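Local structure of L-methionine gamma-lyase (7BQW) at residues Tyr210-Gly215 / Tyr251-Gly256; Met264-Lys269 / Leu378-Asp383; Thr109-Thr114 / Tyr152-Ala157; Asn158-Ile163 / Lys286-Gly291. The protein is a pyridoxal-phosphate-dependent enzyme of the Cys/Met metabolism family, with an aminotransferase-like fold and four copies of the chain in its assembly. All coordinates share one frame; numbering follows the deposited sequence.

Interaction 1 (Tyr210-Gly215 / Tyr251-Gly256)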
# COMPACT_ATOMS: atom_id res chain seq x y z
N TYR A 210 -9.66 6.66 -17.05
CA TYR A 210 -9.75 5.34 -17.67
C TYR A 210 -8.47 4.53 -17.54
O TYR A 210 -8.53 3.29 -17.48
CB TYR A 210 -10.10 5.50 -19.14
CG TYR A 210 -11.53 5.91 -19.42
CD1 TYR A 210 -12.59 5.05 -19.15
CD2 TYR A 210 -11.81 7.14 -20.02
CE1 TYR A 210 -13.92 5.42 -19.45
CE2 TYR A 210 -13.11 7.52 -20.31
CZ TYR A 210 -14.16 6.66 -20.03
OH TYR A 210 -15.44 7.03 -20.33
N LEU A 211 -7.29 5.16 -17.60
CA LEU A 211 -6.07 4.38 -17.74
C LEU A 211 -5.81 3.55 -16.48
O LEU A 211 -5.52 2.35 -16.56
CB LEU A 211 -4.87 5.28 -18.03
CG LEU A 211 -4.69 5.88 -19.44
CD1 LEU A 211 -3.51 6.92 -19.47
CD2 LEU A 211 -4.49 4.79 -20.52
N ASN A 212 -5.90 4.18 -15.32
CA ASN A 212 -5.93 3.40 -14.09
C ASN A 212 -7.24 2.63 -13.97
O ASN A 212 -7.24 1.43 -13.71
CB ASN A 212 -5.73 4.30 -12.88
CG ASN A 212 -5.98 3.56 -11.61
OD1 ASN A 212 -5.28 2.60 -11.32
ND2 ASN A 212 -6.99 3.97 -10.85
N GLY A 213 -8.37 3.33 -14.12
CA GLY A 213 -9.67 2.70 -14.35
C GLY A 213 -10.43 2.28 -13.11
O GLY A 213 -11.61 1.93 -13.22
N HIS A 214 -9.81 2.35 -11.93
CA HIS A 214 -10.33 1.69 -10.73
C HIS A 214 -10.63 2.69 -9.62
O HIS A 214 -10.73 2.29 -8.45
CB HIS A 214 -9.34 0.62 -10.24
CG HIS A 214 -9.44 -0.67 -10.99
ND1 HIS A 214 -8.81 -0.89 -12.21
CD2 HIS A 214 -10.10 -1.82 -10.71
CE1 HIS A 214 -9.09 -2.11 -12.64
NE2 HIS A 214 -9.87 -2.69 -11.75
N GLY A 215 -10.78 3.97 -9.95
CA GLY A 215 -11.23 4.98 -9.02
C GLY A 215 -10.46 5.09 -7.71
O GLY A 215 -11.01 5.55 -6.72
N TYR A 251 2.35 1.33 -9.17
CA TYR A 251 1.95 -0.07 -9.23
C TYR A 251 0.46 -0.21 -9.56
O TYR A 251 0.08 -0.88 -10.52
CB TYR A 251 2.27 -0.78 -7.90
CG TYR A 251 1.97 -2.24 -8.02
CD1 TYR A 251 2.92 -3.12 -8.55
CD2 TYR A 251 0.72 -2.74 -7.67
CE1 TYR A 251 2.64 -4.45 -8.71
CE2 TYR A 251 0.43 -4.08 -7.84
CZ TYR A 251 1.39 -4.92 -8.36
OH TYR A 251 1.11 -6.23 -8.53
N TYR A 252 -0.40 0.44 -8.77
CA TYR A 252 -1.83 0.42 -9.04
C TYR A 252 -2.16 0.72 -10.50
O TYR A 252 -3.19 0.25 -11.00
CB TYR A 252 -2.53 1.44 -8.15
CG TYR A 252 -2.85 0.99 -6.75
CD1 TYR A 252 -3.49 -0.22 -6.51
CD2 TYR A 252 -2.55 1.80 -5.67
CE1 TYR A 252 -3.80 -0.61 -5.22
CE2 TYR A 252 -2.85 1.42 -4.39
CZ TYR A 252 -3.48 0.21 -4.16
OH TYR A 252 -3.78 -0.15 -2.87
N ILE A 253 -1.34 1.53 -11.18
CA ILE A 253 -1.71 1.86 -12.56
C ILE A 253 -1.21 0.81 -13.53
O ILE A 253 -1.92 0.46 -14.49
CB ILE A 253 -1.22 3.26 -12.96
CG1 ILE A 253 -1.76 4.31 -11.99
CG2 ILE A 253 -1.74 3.61 -14.36
CD1 ILE A 253 -1.18 5.60 -12.19
N ILE A 254 0.01 0.32 -13.34
CA ILE A 254 0.46 -0.86 -14.07
C ILE A 254 -0.56 -1.98 -13.93
O ILE A 254 -1.01 -2.59 -14.92
CB ILE A 254 1.83 -1.31 -13.57
CG1 ILE A 254 2.85 -0.19 -13.79
CG2 ILE A 254 2.21 -2.61 -14.26
CD1 ILE A 254 4.14 -0.37 -13.03
N ARG A 255 -0.98 -2.24 -12.70
CA ARG A 255 -1.99 -3.26 -12.48
C ARG A 255 -3.29 -2.91 -13.19
O ARG A 255 -3.92 -3.78 -13.80
CB ARG A 255 -2.24 -3.44 -10.99
CG ARG A 255 -3.06 -4.66 -10.69
CD ARG A 255 -3.47 -4.63 -9.23
NE ARG A 255 -3.34 -5.92 -8.61
CZ ARG A 255 -4.36 -6.60 -8.10
NH1 ARG A 255 -5.59 -6.08 -8.14
NH2 ARG A 255 -4.14 -7.78 -7.53
N GLY A 256 -3.71 -1.65 -13.09
CA GLY A 256 -4.93 -1.25 -13.79
C GLY A 256 -4.86 -1.48 -15.28
O GLY A 256 -5.86 -1.82 -15.91
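Asn212 lies against the flank of Ile253, its CB 4.1 Å from Ile253 CG1, while its amide reaches on toward the backbone of the preceding helical residue. With CG anti to the backbone N (chi1 171°), Asn212 OD1 is carried to 3.2 Å from Tyr252 O. Both atoms are acceptors and cannot bond each other; Arg255 of the second subunit reconciles them, donating to the amide oxygen through NH2 and to the carbonyl through NH1. The amide nitrogen is held by Asp216 OD1. In this aminotransferase-like fold the loop joining strands 202-206 and 220-224 thus rests on helix 247-257 at a subunit interface. One turn further along the helix Gly256, which has no side chain, lets the backbones close up: its CA forms a CA-H...O contact of 3.5 Å with Asn212 O. That oxygen also accepts a nearly straight bond from His214 ND1 (3.2 Å, 172°). Because the oxygen lies almost in the imidazole plane, the bond fixes the ring's rotation, and Gly256 CA approaches the ring obliquely, 4.2 Å from His214 ND1. Arg263 NH2 bonds to Gly256 O and, weakly, to Leu211 O.

Interaction 2 (Met264-Lys269 / Leu378-Asp383)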
# COMPACT_ATOMS: atom_id res chain seq x y z
N MET A 264 -12.05 -0.83 -21.73
CA MET A 264 -12.56 0.09 -22.75
C MET A 264 -13.57 -0.61 -23.66
O MET A 264 -14.59 -0.01 -24.04
CB MET A 264 -11.39 0.69 -23.55
CG MET A 264 -10.30 1.37 -22.67
SD MET A 264 -10.94 2.60 -21.49
CE MET A 264 -11.86 3.73 -22.54
N GLU A 265 -13.33 -1.89 -23.98
CA GLU A 265 -14.29 -2.67 -24.76
C GLU A 265 -15.65 -2.69 -24.07
O GLU A 265 -16.68 -2.40 -24.69
CB GLU A 265 -13.75 -4.09 -24.97
CG GLU A 265 -13.86 -4.65 -26.39
CD GLU A 265 -13.06 -5.95 -26.60
OE1 GLU A 265 -11.80 -5.90 -26.77
OE2 GLU A 265 -13.71 -7.02 -26.60
N ARG A 266 -15.67 -3.00 -22.77
CA ARG A 266 -16.93 -3.05 -22.05
C ARG A 266 -17.50 -1.66 -21.81
O ARG A 266 -18.72 -1.46 -21.93
CB ARG A 266 -16.75 -3.83 -20.75
CG ARG A 266 -18.02 -4.04 -19.92
CD ARG A 266 -19.09 -4.85 -20.67
NE ARG A 266 -19.02 -6.30 -20.40
CZ ARG A 266 -19.68 -6.93 -19.42
NH1 ARG A 266 -19.53 -8.24 -19.30
NH2 ARG A 266 -20.48 -6.28 -18.56
N HIS A 267 -16.65 -0.67 -21.48
CA HIS A 267 -17.12 0.71 -21.38
C HIS A 267 -17.86 1.13 -22.65
O HIS A 267 -19.01 1.58 -22.60
CB HIS A 267 -15.94 1.66 -21.15
CG HIS A 267 -15.48 1.73 -19.73
ND1 HIS A 267 -16.31 2.08 -18.70
CD2 HIS A 267 -14.27 1.46 -19.18
CE1 HIS A 267 -15.64 2.03 -17.56
NE2 HIS A 267 -14.40 1.66 -17.83
N CYS A 268 -17.21 0.99 -23.80
CA CYS A 268 -17.81 1.43 -25.06
C CYS A 268 -19.01 0.58 -25.46
O CYS A 268 -20.00 1.11 -25.98
CB CYS A 268 -16.74 1.45 -26.14
SG CYS A 268 -15.46 2.76 -25.83
N LYS A 269 -18.96 -0.73 -25.20
CA LYS A 269 -20.10 -1.58 -25.53
C LYS A 269 -21.32 -1.22 -24.69
O LYS A 269 -22.45 -1.22 -25.21
CB LYS A 269 -19.72 -3.05 -25.33
CG LYS A 269 -20.70 -4.06 -25.88
CD LYS A 269 -20.64 -5.39 -25.11
CE LYS A 269 -21.56 -6.44 -25.75
NZ LYS A 269 -21.82 -7.62 -24.87
N LEU A 378 -18.63 -0.56 -15.90
CA LEU A 378 -18.53 -1.91 -16.41
C LEU A 378 -19.62 -2.84 -15.88
O LEU A 378 -19.57 -4.05 -16.13
CB LEU A 378 -17.14 -2.50 -16.10
CG LEU A 378 -15.92 -1.68 -16.53
CD1 LEU A 378 -14.68 -2.45 -16.23
CD2 LEU A 378 -15.98 -1.34 -18.02
N GLU A 379 -20.61 -2.30 -15.17
CA GLU A 379 -21.73 -3.13 -14.74
C GLU A 379 -22.41 -3.78 -15.93
O GLU A 379 -22.21 -3.39 -17.09
CB GLU A 379 -22.74 -2.30 -13.95
CG GLU A 379 -22.20 -1.73 -12.67
CD GLU A 379 -21.74 -0.29 -12.84
OE1 GLU A 379 -21.39 0.09 -13.99
OE2 GLU A 379 -21.76 0.45 -11.82
N ASN A 380 -23.22 -4.80 -15.65
CA ASN A 380 -24.03 -5.39 -16.71
C ASN A 380 -25.03 -4.34 -17.20
O ASN A 380 -25.78 -3.77 -16.40
CB ASN A 380 -24.73 -6.66 -16.22
CG ASN A 380 -23.81 -7.89 -16.21
OD1 ASN A 380 -23.41 -8.36 -15.15
ND2 ASN A 380 -23.47 -8.41 -17.39
N VAL A 381 -25.01 -4.07 -18.51
CA VAL A 381 -25.72 -2.91 -19.04
C VAL A 381 -27.21 -2.98 -18.73
O VAL A 381 -27.87 -1.94 -18.57
CB VAL A 381 -25.45 -2.78 -20.55
CG1 VAL A 381 -25.78 -4.09 -21.28
CG2 VAL A 381 -26.21 -1.59 -21.15
N GLU A 382 -27.77 -4.19 -18.61
CA GLU A 382 -29.19 -4.33 -18.29
C GLU A 382 -29.51 -3.69 -16.95
O GLU A 382 -30.55 -3.03 -16.80
CB GLU A 382 -29.59 -5.81 -18.28
CG GLU A 382 -29.42 -6.52 -19.62
CD GLU A 382 -27.96 -6.94 -19.90
OE1 GLU A 382 -27.60 -7.04 -21.10
OE2 GLU A 382 -27.19 -7.15 -18.93
N ASP A 383 -28.61 -3.84 -15.97
CA ASP A 383 -28.84 -3.27 -14.65
C ASP A 383 -28.64 -1.76 -14.63
O ASP A 383 -29.33 -1.06 -13.90
CB ASP A 383 -27.94 -3.95 -13.62
CG ASP A 383 -28.07 -5.48 -13.66
OD1 ASP A 383 -29.21 -5.99 -13.67
OD2 ASP A 383 -27.04 -6.16 -13.70
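The apolar part of the contact centres on one methyl group: Leu378 CD2 sits over the His267 ring, 3.3 Å from its centroid and only 4° off the ring normal, a well-aligned CH-pi interaction. The same methyl meets the aliphatic root of Arg266, with Leu378 CD2 3.8 Å from Arg266 CB and 3.9 Å from its CG, so one leucine branch fills the angle between two consecutive helical side chains. The imidazole has further partners: His267 ND1 is hydrogen-bonded to Val376 O, and the ring packs edge-to-face with Tyr210.

Helix 260-279 here packs on the turn that leads from strand 372-375 into helix 381-392, the last helix of the chain, beside the C-terminal sheet to which strand 372-375 belongs; a smaller C-terminal domain is a feature of this fold.

The polar contacts belong to the Arg266 guanidinium. CG is anti to the backbone N (chi1 -177°), but bends at chi2 and chi3 fold the chain back toward the Leu378-Asn380 backbone. Arg266 NH2 comes to 3.4 Å from Leu378 O and 3.7 Å from Glu379 O, the latter at the guanidinium edge and near its plane; these carbonyl dipoles would be expected to favour the positive charge. Across the interface, Arg266 NH1 forms salt bridges with Glu261 and Glu265 of the second subunit. Asn380, at the N-cap position of helix 381-392, makes no capping bond with its side chain; its OD1 instead accepts from Gly9 N of the second subunit.

Interaction 3 (Thr109-Thr114 / Tyr152-Ala157)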
# COMPACT_ATOMS: atom_id res chain seq x y z
N THR A 109 -13.94 26.46 -23.77
CA THR A 109 -14.37 25.44 -22.80
C THR A 109 -13.32 24.35 -22.71
O THR A 109 -13.19 23.52 -23.62
CB THR A 109 -15.71 24.81 -23.16
OG1 THR A 109 -15.51 23.76 -24.12
CG2 THR A 109 -16.66 25.85 -23.70
N LEU A 110 -12.58 24.34 -21.62
CA LEU A 110 -11.85 23.16 -21.22
C LEU A 110 -12.38 22.70 -19.88
O LEU A 110 -13.01 23.47 -19.14
CB LEU A 110 -10.34 23.41 -21.10
CG LEU A 110 -9.66 23.98 -22.34
CD1 LEU A 110 -9.22 25.42 -22.05
CD2 LEU A 110 -8.51 23.07 -22.77
N TYR A 111 -12.15 21.42 -19.60
CA TYR A 111 -12.18 20.92 -18.24
C TYR A 111 -11.54 21.94 -17.31
O TYR A 111 -10.43 22.42 -17.56
CB TYR A 111 -11.43 19.58 -18.18
CG TYR A 111 -10.75 19.29 -16.86
CD1 TYR A 111 -9.36 19.27 -16.76
CD2 TYR A 111 -11.49 19.02 -15.70
CE1 TYR A 111 -8.73 19.00 -15.56
CE2 TYR A 111 -10.86 18.75 -14.50
CZ TYR A 111 -9.48 18.75 -14.43
OH TYR A 111 -8.85 18.49 -13.23
N GLY A 112 -12.28 22.31 -16.26
CA GLY A 112 -11.78 23.21 -15.24
C GLY A 112 -10.47 22.73 -14.66
O GLY A 112 -9.93 21.72 -15.11
N CYS A 113 -9.93 23.45 -13.67
CA CYS A 113 -8.58 23.19 -13.16
C CYS A 113 -7.55 23.56 -14.22
O CYS A 113 -6.66 24.37 -13.96
CB CYS A 113 -8.41 21.73 -12.71
SG CYS A 113 -9.10 21.35 -11.07
N THR A 114 -7.65 22.99 -15.43
CA THR A 114 -6.82 23.53 -16.50
C THR A 114 -7.37 24.84 -17.03
O THR A 114 -6.61 25.64 -17.58
CB THR A 114 -6.66 22.55 -17.67
OG1 THR A 114 -7.72 22.73 -18.61
CG2 THR A 114 -6.65 21.13 -17.19
N TYR A 152 -3.27 24.17 -27.24
CA TYR A 152 -3.64 23.16 -26.25
C TYR A 152 -5.08 22.74 -26.51
O TYR A 152 -5.98 23.58 -26.44
CB TYR A 152 -3.47 23.71 -24.83
CG TYR A 152 -3.82 22.70 -23.77
CD1 TYR A 152 -5.16 22.51 -23.37
CD2 TYR A 152 -2.83 21.93 -23.16
CE1 TYR A 152 -5.50 21.59 -22.43
CE2 TYR A 152 -3.17 20.99 -22.20
CZ TYR A 152 -4.50 20.83 -21.84
OH TYR A 152 -4.85 19.92 -20.89
N LEU A 153 -5.30 21.44 -26.76
CA LEU A 153 -6.59 20.95 -27.23
C LEU A 153 -7.13 19.78 -26.39
O LEU A 153 -6.38 19.05 -25.70
CB LEU A 153 -6.52 20.52 -28.71
CG LEU A 153 -5.91 21.45 -29.77
CD1 LEU A 153 -5.24 20.67 -30.90
CD2 LEU A 153 -6.99 22.38 -30.31
N GLU A 154 -8.44 19.57 -26.52
CA GLU A 154 -9.15 18.52 -25.79
C GLU A 154 -10.16 17.90 -26.73
O GLU A 154 -11.06 18.60 -27.21
CB GLU A 154 -9.87 19.09 -24.57
CG GLU A 154 -8.97 19.34 -23.37
CD GLU A 154 -9.75 19.64 -22.09
OE1 GLU A 154 -9.10 19.91 -21.05
OE2 GLU A 154 -11.00 19.59 -22.13
N THR A 155 -10.04 16.61 -26.98
CA THR A 155 -11.13 16.02 -27.75
C THR A 155 -11.26 14.51 -27.54
O THR A 155 -10.26 13.79 -27.62
CB THR A 155 -10.99 16.36 -29.24
OG1 THR A 155 -12.19 16.00 -29.91
CG2 THR A 155 -9.82 15.64 -29.88
N PRO A 156 -12.47 14.01 -27.24
CA PRO A 156 -13.70 14.76 -26.93
C PRO A 156 -13.53 15.63 -25.70
O PRO A 156 -12.57 15.42 -24.97
CB PRO A 156 -14.73 13.66 -26.68
CG PRO A 156 -14.23 12.49 -27.48
CD PRO A 156 -12.75 12.56 -27.40
N ALA A 157 -14.42 16.60 -25.46
CA ALA A 157 -14.17 17.57 -24.40
C ALA A 157 -15.47 17.91 -23.70
O ALA A 157 -16.54 17.93 -24.31
CB ALA A 157 -13.54 18.87 -24.93
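Leu110 and Tyr152 form the tight side of this contact, one leucine methyl pressing on the rim of the phenol ring. Leu110 CD2 lies in the plane of that ring, 3.4 Å from Tyr152 CE1. Tyr152 points its CB toward residues 109-114, and with CG anti to the backbone N (chi1 -179°) the ring presents its CD1-CE1 edge to the leucine. The same methyl touches the stem of Glu154, with 3.8 Å between Leu110 CD2 and Glu154 CG. The extended chain of Glu154 carries its carboxylate past the leucine to the backbone of the next residue, where Tyr111 N donates a weak bond to Glu154 OE2 (3.3 Å, 166°). Glu154 OE1 lies 3.7 Å from Tyr111 CB.

Packing is slacker beyond the carboxylate. Thr114 OG1 stays 4.0 Å from Glu154 OE1 and spends its proton within its own turn, on Tyr111 O at 2.9 Å. Tyr111 is partly exposed, and its ring leads away from residues 152-157; nearby, Cys113 packs on Lys238 of the third subunit.

Strands 103-107 and 148-154 are parallel neighbours in the seven-stranded sheet, and the contact lies at and just beyond their C-terminal ends, the edge where enzymes of this fold usually hold the cofactor. Helix 86-97 packs on Tyr152 and Thr114 through Ile90, strand 180-184 flanks Tyr152 and Glu154, and helix 114-121 starts directly from the loop.

Interaction 4 (Asn158-Ile163 / Lys286-Gly291)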
# COMPACT_ATOMS: atom_id res chain seq x y z
N ASN A 158 -15.35 18.22 -22.42
CA ASN A 158 -16.50 18.62 -21.62
C ASN A 158 -17.23 19.80 -22.27
O ASN A 158 -16.63 20.60 -23.01
CB ASN A 158 -16.06 19.00 -20.21
CG ASN A 158 -16.02 17.81 -19.26
OD1 ASN A 158 -17.07 17.36 -18.77
ND2 ASN A 158 -14.82 17.30 -18.99
N PRO A 159 -18.54 19.93 -22.04
CA PRO A 159 -19.40 18.91 -21.42
C PRO A 159 -20.47 18.39 -22.38
O PRO A 159 -21.36 17.65 -21.98
CB PRO A 159 -20.03 19.68 -20.26
CG PRO A 159 -20.19 21.09 -20.82
CD PRO A 159 -19.14 21.27 -21.92
N ASN A 160 -20.39 18.83 -23.65
CA ASN A 160 -21.19 18.30 -24.75
C ASN A 160 -20.37 17.40 -25.67
O ASN A 160 -20.78 17.15 -26.80
CB ASN A 160 -21.81 19.45 -25.56
CG ASN A 160 -22.33 20.59 -24.69
OD1 ASN A 160 -23.33 20.45 -23.98
ND2 ASN A 160 -21.66 21.73 -24.75
N LEU A 161 -19.22 16.93 -25.20
CA LEU A 161 -18.29 16.13 -25.99
C LEU A 161 -18.00 16.77 -27.34
O LEU A 161 -18.11 16.14 -28.40
CB LEU A 161 -18.81 14.70 -26.14
CG LEU A 161 -19.01 14.08 -24.76
CD1 LEU A 161 -20.48 13.86 -24.53
CD2 LEU A 161 -18.24 12.80 -24.64
N LYS A 162 -17.61 18.04 -27.30
CA LYS A 162 -17.08 18.69 -28.49
C LYS A 162 -15.92 17.87 -29.06
O LYS A 162 -14.98 17.50 -28.36
CB LYS A 162 -16.62 20.11 -28.15
CG LYS A 162 -16.10 20.91 -29.34
CD LYS A 162 -16.15 22.41 -29.03
CE LYS A 162 -14.89 23.12 -29.49
NZ LYS A 162 -14.87 24.53 -29.00
N ILE A 163 -16.04 17.56 -30.34
CA ILE A 163 -14.98 16.95 -31.13
C ILE A 163 -14.27 18.07 -31.86
O ILE A 163 -14.82 19.15 -32.09
CB ILE A 163 -15.54 15.89 -32.11
CG1 ILE A 163 -16.28 14.80 -31.32
CG2 ILE A 163 -14.43 15.24 -32.94
CD1 ILE A 163 -15.35 13.99 -30.41
N LYS A 286 -32.43 15.88 -25.60
CA LYS A 286 -31.29 15.67 -26.49
C LYS A 286 -30.23 14.80 -25.83
O LYS A 286 -30.18 14.65 -24.60
CB LYS A 286 -30.66 16.99 -26.94
CG LYS A 286 -29.81 16.84 -28.20
CD LYS A 286 -29.42 18.17 -28.82
CE LYS A 286 -28.47 18.93 -27.93
NZ LYS A 286 -27.70 19.92 -28.72
N VAL A 287 -29.37 14.23 -26.67
CA VAL A 287 -28.24 13.42 -26.23
C VAL A 287 -26.98 13.92 -26.94
O VAL A 287 -26.97 14.05 -28.17
CB VAL A 287 -28.46 11.92 -26.51
CG1 VAL A 287 -27.14 11.16 -26.40
CG2 VAL A 287 -29.50 11.34 -25.55
N TYR A 288 -25.94 14.22 -26.16
CA TYR A 288 -24.63 14.59 -26.68
C TYR A 288 -23.73 13.35 -26.65
O TYR A 288 -23.44 12.82 -25.58
CB TYR A 288 -24.01 15.71 -25.85
CG TYR A 288 -24.90 16.91 -25.62
CD1 TYR A 288 -25.85 16.91 -24.61
CD2 TYR A 288 -24.78 18.05 -26.41
CE1 TYR A 288 -26.67 18.01 -24.40
CE2 TYR A 288 -25.59 19.16 -26.20
CZ TYR A 288 -26.54 19.13 -25.20
OH TYR A 288 -27.36 20.23 -24.99
N TYR A 289 -23.28 12.91 -27.82
CA TYR A 289 -22.46 11.70 -27.90
C TYR A 289 -21.81 11.61 -29.27
O TYR A 289 -22.50 11.54 -30.29
CB TYR A 289 -23.31 10.46 -27.63
CG TYR A 289 -22.49 9.19 -27.66
CD1 TYR A 289 -21.60 8.89 -26.64
CD2 TYR A 289 -22.61 8.29 -28.72
CE1 TYR A 289 -20.83 7.75 -26.67
CE2 TYR A 289 -21.84 7.14 -28.76
CZ TYR A 289 -20.96 6.87 -27.73
OH TYR A 289 -20.20 5.72 -27.77
N PRO A 290 -20.47 11.56 -29.34
CA PRO A 290 -19.80 11.56 -30.65
C PRO A 290 -20.23 10.44 -31.58
O PRO A 290 -19.83 10.46 -32.75
CB PRO A 290 -18.31 11.45 -30.29
CG PRO A 290 -18.23 12.03 -28.92
CD PRO A 290 -19.51 11.65 -28.23
N GLY A 291 -21.00 9.47 -31.11
CA GLY A 291 -21.39 8.36 -31.96
C GLY A 291 -22.65 8.62 -32.75
O GLY A 291 -22.85 8.03 -33.82
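The two segments pass each other with their numbering advancing together, Asn160 CA lying 5.4 Å from Tyr288 CA and Leu161 CA 6.4 Å from Tyr289 CA. Asn160 and Tyr288 lie side by side and point the same way, the amide and ring planes turned 41° apart. The asparagine thus leans over one face of the phenol: its OD1 is 3.4 Å above the ring plane, displaced toward the rim and nearest Tyr288 CE2, while Asn160 CB stands 3.4 Å from Tyr288 CD2.

Leu161 turns to the backbone that follows. Its CG is anti to the carbonyl carbon (chi1 -58°), and one branch brings Leu161 CD1 to 3.3 Å from Tyr288 O. The base of the side chain crosses Pro290 at about a right angle, with 3.8 Å between Leu161 CB and Pro290 CD. Ile163 continues this row of apolar contacts, its CD1 meeting Pro290 CG, so that the proline ring is touched by both residues. Around Ile163 and Pro290, Ala301 of helix 298-304 adds to the packing.

The loop 158-163, which follows strand 148-154 of the large sheet, is thereby laid against strand 284-288, an outermost strand of the C-terminal sheet within this chain, and the turn after it. Cohesion between the segments comes from van der Waals packing, while several polar groups bond to other parts of the chain: Pro159 O to Ser313 OG, Leu161 O to His295 NE2 and, weakly, Tyr288 OH to Glu315. This division suggests that shape fit mainly joins the segments, while the bonds of Pro159 O and Leu161 O probably help fix the loop's course.

From the N terminus, interaction 3 comes first: residues 109-114 meet 152-157, closing a loop of 37 residues that holds helix 114-121 and strand 128-132, between two strands adjacent in the seven-stranded sheet. The next residues, 158-163, open interaction 4, and the two contacts touch where Thr155 and Pro156 pack on Ile163. Interaction 1 opens at 210-215 and closes at 251-256, nested within the loop of interaction 4. Residues 264-269 then open interaction 2 before 286-291 close interaction 4, so these two cross; interaction 2 ends at 378-383. Tyr210 packs on Met264 and His267, joining interactions 1 and 2, which both face the second subunit. Interaction 4 ties the large sheet to the C-terminal one.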